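Long-range contact in (S)-ureidoglycine--glyoxylate transaminase (PDB 3ISL), which transfers the amino group of (S)-ureidoglycine to glyoxylate, using pyridoxal 5'-phosphate, to give oxalurate and glycine in purine catabolism: residues P10-G18 against L343-A351. Sequence-based numbering, arbitrary orientation.
Sequences PLRTIMTPG and LAQFGIEIA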
loop_
_atom_site.group_PDB
_atom_site.type_symbol
_atom_site.label_atom_id
_atom_site.label_comp_id
_atom_site.label_asym_id
_atom_site.label_seq_id
_atom_site.Cartn_x
_atom_site.Cartn_y
_atom_site.Cartn_z
ATOM N N PRO A 10 -14.709 18.019 -4.125
ATOM C CA PRO A 10 -15.798 18.499 -3.264
ATOM C C PRO A 10 -15.612 18.013 -1.848
ATOM O O PRO A 10 -14.852 17.054 -1.611
ATOM C CB PRO A 10 -17.068 17.861 -3.893
ATOM C CG PRO A 10 -16.555 16.575 -4.444
ATOM C CD PRO A 10 -15.157 16.903 -4.979
ATOM N N LEU A 11 -16.229 18.693 -0.872
ATOM C CA LEU A 11 -16.205 18.148 0.474
ATOM C C LEU A 11 -17.447 17.296 0.695
ATOM O O LEU A 11 -18.568 17.825 0.730
ATOM C CB LEU A 11 -16.122 19.240 1.573
ATOM C CG LEU A 11 -14.923 20.160 1.602
ATOM C CD1 LEU A 11 -15.160 21.288 2.657
ATOM C CD2 LEU A 11 -13.659 19.386 1.922
ATOM N N ARG A 12 -17.242 15.982 0.842
ATOM C CA ARG A 12 -18.392 15.037 0.941
ATOM C C ARG A 12 -18.775 14.834 2.366
ATOM O O ARG A 12 -18.004 15.090 3.297
ATOM C CB ARG A 12 -18.039 13.652 0.329
ATOM C CG ARG A 12 -17.640 13.662 -1.151
ATOM C CD ARG A 12 -18.622 14.391 -1.982
ATOM N NE ARG A 12 -18.644 13.949 -3.386
ATOM C CZ ARG A 12 -19.337 14.561 -4.346
ATOM N NH1 ARG A 12 -19.986 15.708 -4.082
ATOM N NH2 ARG A 12 -19.387 14.043 -5.558
ATOM N N THR A 13 -20.003 14.363 2.534
ATOM C CA THR A 13 -20.461 13.842 3.802
ATOM C C THR A 13 -20.485 12.359 3.606
ATOM O O THR A 13 -21.354 11.862 2.932
ATOM C CB THR A 13 -21.862 14.335 4.055
ATOM O OG1 THR A 13 -21.782 15.762 4.197
ATOM C CG2 THR A 13 -22.457 13.702 5.331
ATOM N N ILE A 14 -19.575 11.619 4.221
ATOM C CA ILE A 14 -19.456 10.206 3.866
ATOM C C ILE A 14 -20.090 9.288 4.889
ATOM O O ILE A 14 -19.624 9.173 6.055
ATOM C CB ILE A 14 -18.004 9.733 3.630
ATOM C CG1 ILE A 14 -17.378 10.575 2.515
ATOM C CG2 ILE A 14 -18.007 8.202 3.242
ATOM C CD1 ILE A 14 -15.823 10.289 2.275
ATOM N N MET A 15 -21.141 8.614 4.424
ATOM C CA MET A 15 -21.909 7.761 5.279
ATOM C C MET A 15 -22.046 6.352 4.670
ATOM O O MET A 15 -23.122 5.736 4.758
ATOM C CB MET A 15 -23.313 8.436 5.577
ATOM C CG MET A 15 -23.178 9.689 6.565
ATOM S SD MET A 15 -22.241 9.386 8.140
ATOM C CE MET A 15 -23.566 8.978 9.284
ATOM N N THR A 16 -20.971 5.861 4.059
ATOM C CA THR A 16 -20.897 4.486 3.556
ATOM C C THR A 16 -20.199 3.646 4.643
ATOM O O THR A 16 -19.724 4.202 5.635
ATOM C CB THR A 16 -20.002 4.428 2.336
ATOM O OG1 THR A 16 -18.651 4.785 2.712
ATOM C CG2 THR A 16 -20.519 5.366 1.225
ATOM N N PRO A 17 -20.111 2.316 4.441
ATOM C CA PRO A 17 -19.234 1.477 5.271
ATOM C C PRO A 17 -17.730 1.495 4.930
ATOM O O PRO A 17 -17.003 0.594 5.346
ATOM C CB PRO A 17 -19.811 0.057 5.077
ATOM C CG PRO A 17 -21.252 0.236 4.629
ATOM C CD PRO A 17 -21.142 1.513 3.731
ATOM N N GLY A 18 -17.257 2.524 4.219
ATOM C CA GLY A 18 -15.847 2.717 3.948
ATOM C C GLY A 18 -15.608 2.905 2.473
ATOM O O GLY A 18 -16.335 2.352 1.657
ATOM N N LEU A 343 -25.834 12.099 -3.505
ATOM C CA LEU A 343 -24.453 12.462 -3.834
ATOM C C LEU A 343 -24.387 13.753 -4.625
ATOM O O LEU A 343 -23.674 14.667 -4.252
ATOM C CB LEU A 343 -23.722 11.323 -4.586
ATOM C CG LEU A 343 -22.177 11.548 -4.632
ATOM C CD1 LEU A 343 -21.562 11.816 -3.235
ATOM C CD2 LEU A 343 -21.420 10.360 -5.333
ATOM N N ALA A 344 -25.138 13.835 -5.709
ATOM C CA ALA A 344 -25.019 14.942 -6.676
ATOM C C ALA A 344 -25.533 16.231 -6.032
ATOM O O ALA A 344 -24.993 17.304 -6.265
ATOM C CB ALA A 344 -25.841 14.620 -8.011
ATOM N N GLN A 345 -26.525 16.142 -5.165
ATOM C CA GLN A 345 -27.078 17.401 -4.637
ATOM C C GLN A 345 -26.576 17.770 -3.249
ATOM O O GLN A 345 -26.276 18.942 -2.979
ATOM C CB GLN A 345 -28.592 17.376 -4.650
ATOM C CG GLN A 345 -29.086 16.884 -5.987
ATOM C CD GLN A 345 -29.012 17.900 -7.110
ATOM O OE1 GLN A 345 -28.813 17.528 -8.266
ATOM N NE2 GLN A 345 -29.235 19.166 -6.802
ATOM N N PHE A 346 -26.558 16.788 -2.354
ATOM C CA PHE A 346 -26.094 17.021 -0.987
ATOM C C PHE A 346 -24.652 16.679 -0.742
ATOM O O PHE A 346 -24.132 16.998 0.314
ATOM C CB PHE A 346 -26.975 16.283 -0.006
ATOM C CG PHE A 346 -28.440 16.672 -0.073
ATOM C CD1 PHE A 346 -29.017 17.416 0.969
ATOM C CD2 PHE A 346 -29.271 16.230 -1.115
ATOM C CE1 PHE A 346 -30.364 17.793 0.945
ATOM C CE2 PHE A 346 -30.627 16.595 -1.118
ATOM C CZ PHE A 346 -31.171 17.370 -0.065
ATOM N N GLY A 347 -23.969 16.052 -1.696
ATOM C CA GLY A 347 -22.601 15.626 -1.426
ATOM C C GLY A 347 -22.595 14.505 -0.384
ATOM O O GLY A 347 -21.556 14.221 0.217
ATOM N N ILE A 348 -23.756 13.902 -0.130
ATOM C CA ILE A 348 -23.852 12.817 0.870
ATOM C C ILE A 348 -23.637 11.456 0.239
ATOM O O ILE A 348 -24.263 11.155 -0.778
ATOM C CB ILE A 348 -25.258 12.798 1.518
ATOM C CG1 ILE A 348 -25.421 14.044 2.407
ATOM C CG2 ILE A 348 -25.484 11.478 2.300
ATOM C CD1 ILE A 348 -26.933 14.181 2.947
ATOM N N GLU A 349 -22.767 10.628 0.818
ATOM C CA GLU A 349 -22.510 9.315 0.196
ATOM C C GLU A 349 -23.007 8.192 1.071
ATOM O O GLU A 349 -22.606 8.109 2.212
ATOM C CB GLU A 349 -20.999 9.090 -0.091
ATOM C CG GLU A 349 -20.821 8.050 -1.209
ATOM C CD GLU A 349 -19.386 7.459 -1.254
ATOM O OE1 GLU A 349 -18.555 7.892 -0.452
ATOM O OE2 GLU A 349 -19.099 6.584 -2.095
ATOM N N ILE A 350 -23.901 7.372 0.520
ATOM C CA ILE A 350 -24.325 6.076 1.096
ATOM C C ILE A 350 -24.030 4.971 0.083
ATOM O O ILE A 350 -23.795 5.232 -1.085
ATOM C CB ILE A 350 -25.841 6.029 1.553
ATOM C CG1 ILE A 350 -26.786 6.049 0.334
ATOM C CG2 ILE A 350 -26.090 7.145 2.647
ATOM C CD1 ILE A 350 -28.387 6.060 0.704
ATOM N N ALA A 351 -24.039 3.737 0.552
ATOM C CA ALA A 351 -23.641 2.597 -0.277
ATOM C C ALA A 351 -24.853 1.871 -0.844
ATOM O O ALA A 351 -25.868 1.730 -0.165
ATOM C CB ALA A 351 -22.766 1.671 0.551
HETATM O O HOH W 1 -21.941 17.036 -5.552
HETATM O O HOH W 2 -22.107 17.086 1.756
HETATM O O HOH W 3 -17.156 5.705 1.026
#
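The guanidinium of R12 lies over the end of L343, whose CD1 sits 3.5 Å from its plane, offset toward the rim; the P10 ring covers the opposite face, so the group is sandwiched between two aliphatic side chains. The R12 chain is bent at chi2 (-51°), which turns the guanidinium over L343. At its edge, NH1 donates to a water that in turn bonds A344 O, while NE forms a salt bridge with D39 of the second subunit. With an alanine here, that aspartate would probably lose its charged mate and L343 CD1 the guanidinium lying across it. Beyond R12 the chains run parallel: T13 N donates to G347 O (2.8 Å), and T13 O receives E349 N almost in line with its C=O. The M15 N bond to E349 O (2.7 Å) is more bent, at 142°. T13 and I348 point the same way on one face, T13 CB 3.9 Å from I348 CG1, whereas I14 and E349 share the other. There T16 CG2 presses against the E349 carboxylate, 3.4 Å from E349 CD. T16 OG1 accepts from G18 N (3.1 Å), an ST turn spanning T16 to G18 around P17, whose CD rests on A351 CB. The side chain of P17 comes to about 6 Å from the bound pyridoxal phosphate. In this class-V aminotransferase a short two-stranded parallel sheet thus joins strand 13-14, near the N-terminus, to strand 348-349 just after helix 335-346, and leads the N-terminal segment on toward the cofactor pocket, with T13 and I350 packed on helix 373-389 and M15 and I350 against strand 361-365.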